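Long-range contacts in uncharacterized protein (Bacteroides ovatus, PDB 4FS7), which is of unknown function but, as an extracellular leucine-rich repeat protein of the BspA type, probably serves in protein binding: residues V20-L25 with V60-A65; G223-S228 with V248-T253; L271-S276 with P289-Y294. All blocks are in the same frame, centred on the assembly; numbering follows the deposited sequence. Where two conformers were deposited one is given.

Contact 1 (V20-L25 with V60-A65); sequences VEVSGL and VSIGYA
Two neighbouring strands of the mixed sheet at the N-terminal end of this leucine-rich repeat protein run parallel here, their local axes 4.6 Å apart and crossing at -19°. Val22, Glu21 and Ser61 bury the most surface in the pairing, closely followed by Gly63. Val22 is held through both its N-H and its C=O: the N-H goes to Ser61 O at 3.0 Å, in the plane of that carbonyl, and its own O accepts from Gly63 N at 2.8 Å, nearly along the C=O axis. One residue thus bonds to the two that flank Ile62, the usual parallel pattern. Toward residue 60 this pattern breaks: Val20 O takes Val60 N at 3.1 Å rather than Ser61 N, which is buried without a partner. Val22 CG1 stands anti to the backbone N (chi1 174°), and the beta-branched side chain shares a buried face of the sheet with Ile62, where CB of Val22 lies 4.2 Å from Ile62 CG1. Short branched side chains suit this face; Ile9 and Tyr11 of the adjacent strand 9-13 also touch Val22.

Glu21 and Ser61 lie on the other, more solvent-accessible face, where polar groups are tolerated. Both place their gamma atom in the crowded position between backbone N and carbonyl carbon, and Ser61 OG packs 3.2 Å from Glu21 CB. Beyond CG the glutamate chain is extended and rises from the sheet, bringing OE1 to Gly63 of the neighbouring segment; OE2 is held by Asn12 ND2. Gly63 suits its place because a beta carbon there would clash with OE1, which instead comes 3.3 Å from Gly63 CA. The same oxygen accepts a 2.7 Å hydrogen bond from a water that in turn accepts from Tyr64 N.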
loop_
_atom_site.group_PDB
_atom_site.type_symbol
_atom_site.label_atom_id
_atom_site.label_comp_id
_atom_site.label_asym_id
_atom_site.label_seq_id
_atom_site.Cartn_x
_atom_site.Cartn_y
_atom_site.Cartn_z
ATOM N N VAL A 20 8.714 20.574 34.329
ATOM C CA VAL A 20 8.034 21.330 33.297
ATOM C C VAL A 20 8.103 20.595 31.961
ATOM O O VAL A 20 8.971 19.711 31.746
ATOM C CB VAL A 20 8.597 22.761 33.118
ATOM C CG1 VAL A 20 8.318 23.648 34.378
ATOM C CG2 VAL A 20 10.076 22.730 32.792
ATOM N N GLU A 21 7.161 20.969 31.107
ATOM C CA GLU A 21 7.138 20.547 29.698
ATOM C C GLU A 21 7.422 21.767 28.832
ATOM O O GLU A 21 6.990 22.890 29.115
ATOM C CB GLU A 21 5.773 19.907 29.281
ATOM C CG GLU A 21 4.611 20.946 29.209
ATOM C CD GLU A 21 3.231 20.452 28.719
ATOM O OE1 GLU A 21 3.092 19.352 28.189
ATOM O OE2 GLU A 21 2.267 21.221 28.883
ATOM N N VAL A 22 8.144 21.569 27.743
ATOM C CA VAL A 22 8.263 22.584 26.705
ATOM C C VAL A 22 6.916 22.716 26.009
ATOM O O VAL A 22 6.343 21.737 25.548
ATOM C CB VAL A 22 9.301 22.157 25.652
ATOM C CG1 VAL A 22 9.340 23.161 24.455
ATOM C CG2 VAL A 22 10.680 22.050 26.301
ATOM N N SER A 23 6.379 23.925 25.988
ATOM C CA SER A 23 5.078 24.160 25.401
ATOM C C SER A 23 5.118 24.943 24.103
ATOM O O SER A 23 4.074 25.078 23.451
ATOM C CB SER A 23 4.154 24.787 26.415
ATOM O OG SER A 23 4.631 26.061 26.758
ATOM N N GLY A 24 6.273 25.402 23.669
ATOM C CA GLY A 24 6.349 26.165 22.437
ATOM C C GLY A 24 7.549 27.079 22.407
ATOM O O GLY A 24 8.449 26.996 23.251
ATOM N N LEU A 25 7.539 27.969 21.423
ATOM C CA LEU A 25 8.513 29.026 21.265
ATOM C C LEU A 25 7.871 30.376 21.509
ATOM O O LEU A 25 6.689 30.560 21.298
ATOM C CB LEU A 25 9.073 29.056 19.846
ATOM C CG LEU A 25 10.001 27.917 19.477
ATOM C CD1 LEU A 25 10.382 28.001 18.009
ATOM C CD2 LEU A 25 11.243 27.950 20.366
ATOM N N VAL A 60 11.352 17.701 31.345
ATOM C CA VAL A 60 11.204 16.268 31.196
ATOM C C VAL A 60 10.318 15.816 30.046
ATOM O O VAL A 60 10.230 14.629 29.782
ATOM C CB VAL A 60 10.745 15.610 32.508
ATOM C CG1 VAL A 60 11.743 15.941 33.619
ATOM C CG2 VAL A 60 9.325 16.018 32.895
ATOM N N SER A 61 9.698 16.755 29.344
ATOM C CA SER A 61 8.816 16.389 28.251
ATOM C C SER A 61 8.694 17.557 27.287
ATOM O O SER A 61 8.956 18.722 27.620
ATOM C CB SER A 61 7.449 15.918 28.732
ATOM O OG SER A 61 6.783 16.926 29.422
ATOM N N ILE A 62 8.235 17.222 26.079
ATOM C CA ILE A 62 7.793 18.195 25.083
ATOM C C ILE A 62 6.297 17.999 24.948
ATOM O O ILE A 62 5.818 16.875 24.761
ATOM C CB ILE A 62 8.546 18.058 23.739
ATOM C CG1 ILE A 62 10.038 18.376 23.961
ATOM C CG2 ILE A 62 7.937 18.991 22.669
ATOM C CD1 ILE A 62 10.874 18.070 22.813
ATOM N N GLY A 63 5.561 19.094 25.080
ATOM C CA GLY A 63 4.121 19.015 25.112
ATOM C C GLY A 63 3.448 18.704 23.775
ATOM O O GLY A 63 4.022 18.869 22.709
ATOM N N TYR A 64 2.196 18.300 23.900
ATOM C CA TYR A 64 1.307 18.150 22.769
ATOM C C TYR A 64 1.365 19.377 21.846
ATOM O O TYR A 64 1.177 20.514 22.290
ATOM C CB TYR A 64 -0.109 17.951 23.303
ATOM C CG TYR A 64 -1.195 17.761 22.281
ATOM C CD1 TYR A 64 -1.840 18.852 21.715
ATOM C CD2 TYR A 64 -1.579 16.484 21.885
ATOM C CE1 TYR A 64 -2.868 18.658 20.765
ATOM C CE2 TYR A 64 -2.605 16.287 20.943
ATOM C CZ TYR A 64 -3.221 17.372 20.389
ATOM O OH TYR A 64 -4.243 17.187 19.446
ATOM N N ALA A 65 1.597 19.130 20.561
ATOM C CA ALA A 65 1.630 20.177 19.551
ATOM C C ALA A 65 2.549 21.360 19.888
ATOM O O ALA A 65 2.347 22.454 19.385
ATOM C CB ALA A 65 0.191 20.664 19.202
HETATM O O HOH W 1 1.121 18.334 26.682
#

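Contact 2 (G223-S228 with V248-T253); sequences GDFALS and VFYGCT
Phe225 and Tyr250 lie side by side and point the same way, but their rings are oblique, with planes at 49° and centroids 5.7 Å apart. CE1 of Phe225 touches the root of the tyrosine, 3.7 Å from Tyr250 CB, so the contact is made beside the second ring's attachment. Ser228 fills the angle between them: its CB sits in plane at the edge of the Phe225 ring, and its OG, anti to the backbone N (chi1 173°), donates to Tyr250 O at 2.8 Å from above the carbonyl plane. Serine suits this position, being small enough to fit between two aromatics and polar enough to satisfy a backbone carbonyl.

On the inner side Leu227 and Phe249 also run alongside each other. The leucine methyl CD1 meets ring atom CE1 of Phe249 at 3.5 Å, while Val248 CG1 leans over one face of the same ring near its rim. Val248 buries more surface here than any other residue; its CG2 packs on Gly223 O. The backbones are tied by Leu227 N, which donates to Val248 O at 2.9 Å in the carbonyl plane but with a bent N-H angle of 138°. Cys252 SG reaches back to within 3.2 Å of Leu227 O.

Type II turns (Gly223-Ala226, Phe249-Cys252) and a type I turn (Phe225-Ser228) shape these successive coils of the BspA-type repeat region. Segment 223-228 leads from strand 221-222 to strand 234-237, and segment 248-253 from strand 243-244 to strand 257-260; Leu222 of strand 221-222 packs against both Leu227 and Val248.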
loop_
_atom_site.group_PDB
_atom_site.type_symbol
_atom_site.label_atom_id
_atom_site.label_comp_id
_atom_site.label_asym_id
_atom_site.label_seq_id
_atom_site.Cartn_x
_atom_site.Cartn_y
_atom_site.Cartn_z
ATOM N N GLY A 223 -3.898 -6.979 1.612
ATOM C CA GLY A 223 -5.098 -6.174 1.648
ATOM C C GLY A 223 -5.371 -5.396 0.361
ATOM O O GLY A 223 -4.608 -5.419 -0.630
ATOM N N ASP A 224 -6.482 -4.693 0.384
ATOM C CA ASP A 224 -6.949 -3.959 -0.758
ATOM C C ASP A 224 -5.907 -2.937 -1.219
ATOM O O ASP A 224 -5.351 -2.215 -0.390
ATOM C CB ASP A 224 -8.256 -3.185 -0.453
ATOM C CG ASP A 224 -9.458 -4.050 -0.108
ATOM O OD1 ASP A 224 -9.380 -5.279 -0.171
ATOM O OD2 ASP A 224 -10.495 -3.436 0.224
ATOM N N PHE A 225 -5.596 -2.889 -2.511
ATOM C CA PHE A 225 -4.647 -1.964 -3.077
ATOM C C PHE A 225 -3.236 -2.067 -2.466
ATOM O O PHE A 225 -2.429 -1.172 -2.612
ATOM C CB PHE A 225 -5.125 -0.492 -2.979
ATOM C CG PHE A 225 -6.322 -0.175 -3.818
ATOM C CD1 PHE A 225 -6.164 0.277 -5.138
ATOM C CD2 PHE A 225 -7.587 -0.254 -3.304
ATOM C CE1 PHE A 225 -7.260 0.598 -5.909
ATOM C CE2 PHE A 225 -8.689 0.070 -4.109
ATOM C CZ PHE A 225 -8.505 0.500 -5.373
ATOM N N ALA A 226 -2.886 -3.200 -1.831
ATOM C CA ALA A 226 -1.624 -3.244 -1.077
ATOM C C ALA A 226 -0.388 -3.054 -1.896
ATOM O O ALA A 226 0.613 -2.516 -1.389
ATOM C CB ALA A 226 -1.517 -4.511 -0.229
ATOM N N LEU A 227 -0.440 -3.509 -3.151
ATOM C CA LEU A 227 0.691 -3.397 -4.067
ATOM C C LEU A 227 0.269 -2.616 -5.308
ATOM O O LEU A 227 0.852 -2.793 -6.370
ATOM C CB LEU A 227 1.264 -4.782 -4.399
ATOM C CG LEU A 227 1.966 -5.489 -3.242
ATOM C CD1 LEU A 227 2.265 -6.952 -3.602
ATOM C CD2 LEU A 227 3.256 -4.726 -2.956
ATOM N N SER A 228 -0.694 -1.726 -5.181
ATOM C CA SER A 228 -1.156 -0.944 -6.327
ATOM C C SER A 228 -0.129 0.074 -6.740
ATOM O O SER A 228 0.531 0.714 -5.903
ATOM C CB SER A 228 -2.454 -0.262 -5.947
ATOM O OG SER A 228 -2.874 0.642 -6.937
ATOM N N VAL A 248 -5.482 -5.462 -5.587
ATOM C CA VAL A 248 -4.208 -5.531 -4.935
ATOM C C VAL A 248 -3.092 -4.985 -5.805
ATOM O O VAL A 248 -2.170 -4.389 -5.276
ATOM C CB VAL A 248 -3.883 -6.950 -4.423
ATOM C CG1 VAL A 248 -2.477 -7.035 -3.829
ATOM C CG2 VAL A 248 -4.913 -7.437 -3.412
ATOM N N PHE A 249 -3.166 -5.241 -7.119
ATOM C CA PHE A 249 -2.182 -4.809 -8.036
ATOM C C PHE A 249 -2.720 -3.743 -9.004
ATOM O O PHE A 249 -2.226 -3.553 -10.128
ATOM C CB PHE A 249 -1.618 -5.994 -8.841
ATOM C CG PHE A 249 -0.918 -6.988 -7.975
ATOM C CD1 PHE A 249 0.429 -6.818 -7.623
ATOM C CD2 PHE A 249 -1.599 -8.068 -7.443
ATOM C CE1 PHE A 249 1.073 -7.715 -6.792
ATOM C CE2 PHE A 249 -0.971 -8.959 -6.635
ATOM C CZ PHE A 249 0.367 -8.786 -6.281
ATOM N N TYR A 250 -3.697 -2.983 -8.551
ATOM C CA TYR A 250 -4.347 -2.013 -9.426
ATOM C C TYR A 250 -3.365 -1.095 -10.102
ATOM O O TYR A 250 -2.553 -0.444 -9.455
ATOM C CB TYR A 250 -5.334 -1.162 -8.599
ATOM C CG TYR A 250 -6.139 -0.226 -9.439
ATOM C CD1 TYR A 250 -5.613 0.990 -9.841
ATOM C CD2 TYR A 250 -7.390 -0.564 -9.897
ATOM C CE1 TYR A 250 -6.300 1.833 -10.708
ATOM C CE2 TYR A 250 -8.100 0.298 -10.733
ATOM C CZ TYR A 250 -7.544 1.468 -11.144
ATOM O OH TYR A 250 -8.295 2.251 -12.026
ATOM N N GLY A 251 -3.437 -0.998 -11.434
ATOM C CA GLY A 251 -2.703 -0.018 -12.157
ATOM C C GLY A 251 -1.203 -0.189 -12.246
ATOM O O GLY A 251 -0.504 0.755 -12.594
ATOM N N CYS A 252 -0.683 -1.364 -11.871
ATOM C CA CYS A 252 0.764 -1.610 -11.971
ATOM C C CYS A 252 1.146 -1.595 -13.440
ATOM O O CYS A 252 0.656 -2.387 -14.186
ATOM C CB CYS A 252 1.161 -2.930 -11.347
ATOM S SG CYS A 252 1.059 -2.935 -9.550
ATOM N N THR A 253 2.004 -0.699 -13.860
ATOM C CA THR A 253 2.306 -0.542 -15.284
ATOM C C THR A 253 3.521 -1.339 -15.775
ATOM O O THR A 253 3.699 -1.513 -16.985
ATOM C CB THR A 253 2.524 0.959 -15.625
ATOM O OG1 THR A 253 3.639 1.458 -14.909
ATOM C CG2 THR A 253 1.289 1.767 -15.308
#

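Contact 3 (L271-S276 with P289-Y294); sequences LFYNCS and PEKTFY
Tyr273 and Tyr294 both hold CG anti to the backbone N (chi1 -161° and -165°), which sends their side chains out in the same direction. The two rings form an offset stack, centroids 4.6 Å apart and planes at 12°. The slide puts Tyr294 CB over the Tyr273 face, a CH-pi contact of 3.7 Å to the centroid, and carries Tyr273 OH over one face of the Tyr294 ring. Tyrosine suits this partly exposed row: its ring stacks while its hydroxyl can reach polar partners, as Tyr294 OH does with Glu317. Lys291 adds its aliphatic part, CB lying 3.9 Å from Tyr273 CD2.

Phe272 and Phe293 instead set CG anti to the carbonyl carbon and point together into the buried side. Their planes are nearly parallel but slid so far that they meet mainly through Phe272 CD2 and Phe293 CE1, 3.5 Å apart.

Between the rows, Phe272 N donates to Thr292 O at 2.8 Å, and Asn274 N to Tyr294 O at 2.8 Å, the latter almost straight. Thr292 OG1 donates to Pro289 O, bracing its turn, and accepts from a water that also takes the Leu271 N-H. Such ladders of like residues, stacked from one turn to the next, are characteristic of leucine-rich repeat solenoids.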
loop_
_atom_site.group_PDB
_atom_site.type_symbol
_atom_site.label_atom_id
_atom_site.label_comp_id
_atom_site.label_asym_id
_atom_site.label_seq_id
_atom_site.Cartn_x
_atom_site.Cartn_y
_atom_site.Cartn_z
ATOM N N LEU A 271 -8.249 -7.280 -9.391
ATOM C CA LEU A 271 -6.886 -7.456 -8.925
ATOM C C LEU A 271 -5.855 -6.814 -9.818
ATOM O O LEU A 271 -4.905 -6.213 -9.330
ATOM C CB LEU A 271 -6.490 -8.921 -8.718
ATOM C CG LEU A 271 -5.703 -9.104 -7.365
ATOM C CD1 LEU A 271 -6.745 -9.054 -6.241
ATOM C CD2 LEU A 271 -4.995 -10.452 -7.359
ATOM N N PHE A 272 -6.012 -6.973 -11.141
ATOM C CA PHE A 272 -5.078 -6.475 -12.131
ATOM C C PHE A 272 -5.704 -5.437 -13.027
ATOM O O PHE A 272 -5.274 -5.215 -14.166
ATOM C CB PHE A 272 -4.481 -7.620 -12.949
ATOM C CG PHE A 272 -3.826 -8.663 -12.092
ATOM C CD1 PHE A 272 -2.619 -8.403 -11.453
ATOM C CD2 PHE A 272 -4.414 -9.870 -11.869
ATOM C CE1 PHE A 272 -2.044 -9.345 -10.650
ATOM C CE2 PHE A 272 -3.821 -10.841 -11.030
ATOM C CZ PHE A 272 -2.640 -10.526 -10.400
ATOM N N TYR A 273 -6.695 -4.723 -12.490
ATOM C CA TYR A 273 -7.366 -3.679 -13.249
ATOM C C TYR A 273 -6.349 -2.643 -13.720
ATOM O O TYR A 273 -5.546 -2.141 -12.920
ATOM C CB TYR A 273 -8.402 -3.043 -12.330
ATOM C CG TYR A 273 -9.541 -2.248 -12.959
ATOM C CD1 TYR A 273 -9.336 -1.090 -13.668
ATOM C CD2 TYR A 273 -10.869 -2.659 -12.769
ATOM C CE1 TYR A 273 -10.408 -0.396 -14.230
ATOM C CE2 TYR A 273 -11.919 -1.938 -13.310
ATOM C CZ TYR A 273 -11.676 -0.822 -14.027
ATOM O OH TYR A 273 -12.734 -0.113 -14.558
ATOM N N ASN A 274 -6.371 -2.319 -15.011
ATOM C CA ASN A 274 -5.490 -1.335 -15.592
ATOM C C ASN A 274 -4.011 -1.695 -15.519
ATOM O O ASN A 274 -3.149 -0.821 -15.600
ATOM C CB ASN A 274 -5.755 0.081 -15.031
ATOM C CG ASN A 274 -6.933 0.779 -15.684
ATOM O OD1 ASN A 274 -7.289 0.482 -16.796
ATOM N ND2 ASN A 274 -7.541 1.700 -14.981
ATOM N N CYS A 275 -3.696 -2.999 -15.459
ATOM C CA CYS A 275 -2.308 -3.459 -15.588
ATOM C C CYS A 275 -1.995 -3.552 -17.085
ATOM O O CYS A 275 -1.984 -4.607 -17.681
ATOM C CB CYS A 275 -2.100 -4.765 -14.881
ATOM S SG CYS A 275 -2.071 -4.573 -13.060
ATOM N N SER A 276 -1.680 -2.397 -17.662
ATOM C CA SER A 276 -1.577 -2.231 -19.105
ATOM C C SER A 276 -0.288 -2.743 -19.730
ATOM O O SER A 276 -0.196 -2.792 -20.954
ATOM C CB SER A 276 -1.789 -0.757 -19.434
ATOM O OG SER A 276 -0.790 0.019 -18.801
ATOM N N PRO A 289 -12.631 -13.408 -10.450
ATOM C CA PRO A 289 -13.618 -12.407 -9.983
ATOM C C PRO A 289 -13.888 -11.294 -10.976
ATOM O O PRO A 289 -13.159 -11.102 -11.959
ATOM C CB PRO A 289 -12.932 -11.812 -8.724
ATOM C CG PRO A 289 -11.969 -12.798 -8.293
ATOM C CD PRO A 289 -11.493 -13.507 -9.522
ATOM N N GLU A 290 -14.924 -10.525 -10.695
ATOM C CA GLU A 290 -15.222 -9.361 -11.503
ATOM C C GLU A 290 -13.989 -8.513 -11.780
ATOM O O GLU A 290 -13.188 -8.258 -10.868
ATOM C CB GLU A 290 -16.343 -8.528 -10.854
ATOM C CG GLU A 290 -15.951 -7.858 -9.542
ATOM C CD GLU A 290 -16.913 -6.800 -9.041
ATOM O OE1 GLU A 290 -18.122 -6.965 -9.256
ATOM O OE2 GLU A 290 -16.471 -5.803 -8.414
ATOM N N LYS A 291 -13.861 -8.062 -13.019
ATOM C CA LYS A 291 -12.934 -7.041 -13.418
ATOM C C LYS A 291 -11.483 -7.420 -13.174
ATOM O O LYS A 291 -10.616 -6.526 -13.202
ATOM C CB LYS A 291 -13.274 -5.709 -12.716
ATOM C CG LYS A 291 -14.714 -5.239 -12.952
ATOM C CD LYS A 291 -15.158 -4.171 -11.937
ATOM C CE LYS A 291 -16.621 -3.845 -12.063
ATOM N NZ LYS A 291 -17.015 -2.970 -10.905
ATOM N N THR A 292 -11.158 -8.716 -13.049
ATOM C CA THR A 292 -9.790 -9.084 -12.678
ATOM C C THR A 292 -8.748 -8.535 -13.609
ATOM O O THR A 292 -7.686 -8.067 -13.154
ATOM C CB THR A 292 -9.659 -10.641 -12.543
ATOM O OG1 THR A 292 -10.522 -11.103 -11.497
ATOM C CG2 THR A 292 -8.246 -11.078 -12.216
ATOM N N PHE A 293 -8.976 -8.682 -14.924
ATOM C CA PHE A 293 -8.044 -8.237 -15.926
ATOM C C PHE A 293 -8.585 -7.087 -16.754
ATOM O O PHE A 293 -8.216 -6.890 -17.921
ATOM C CB PHE A 293 -7.622 -9.423 -16.832
ATOM C CG PHE A 293 -7.094 -10.585 -16.069
ATOM C CD1 PHE A 293 -5.813 -10.550 -15.524
ATOM C CD2 PHE A 293 -7.866 -11.707 -15.853
ATOM C CE1 PHE A 293 -5.316 -11.605 -14.808
ATOM C CE2 PHE A 293 -7.388 -12.817 -15.140
ATOM C CZ PHE A 293 -6.109 -12.735 -14.598
ATOM N N TYR A 294 -9.451 -6.278 -16.146
ATOM C CA TYR A 294 -10.034 -5.144 -16.886
ATOM C C TYR A 294 -8.944 -4.245 -17.435
ATOM O O TYR A 294 -8.067 -3.803 -16.681
ATOM C CB TYR A 294 -10.942 -4.290 -15.943
ATOM C CG TYR A 294 -11.843 -3.350 -16.722
ATOM C CD1 TYR A 294 -11.368 -2.200 -17.284
ATOM C CD2 TYR A 294 -13.190 -3.683 -16.944
ATOM C CE1 TYR A 294 -12.167 -1.430 -18.116
ATOM C CE2 TYR A 294 -14.012 -2.900 -17.720
ATOM C CZ TYR A 294 -13.496 -1.771 -18.325
ATOM O OH TYR A 294 -14.247 -1.001 -19.192
HETATM O O HOH W 2 -9.618 -9.833 -9.203
#

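Contacts 2 and 3 are neighbours in the solenoid, with centres 10 Å apart, and they meet directly. Gly251 N lies 2.8 Å from Tyr273 O and Phe249 N lies 3.0 Å from Leu271 O, both probable hydrogen bonds, so segments 248-253 and 271-276 join the two contacts into one run of stacked turns. The aromatic rows continue across this junction: Phe249 meets Phe272, and Tyr250 meets Tyr273. Contact 1 belongs to the N-terminal sheet, its centre about 41 Å from that of contact 2 and 50 Å from that of contact 3, on the opposite side of the chain's centre from the latter. It touches neither.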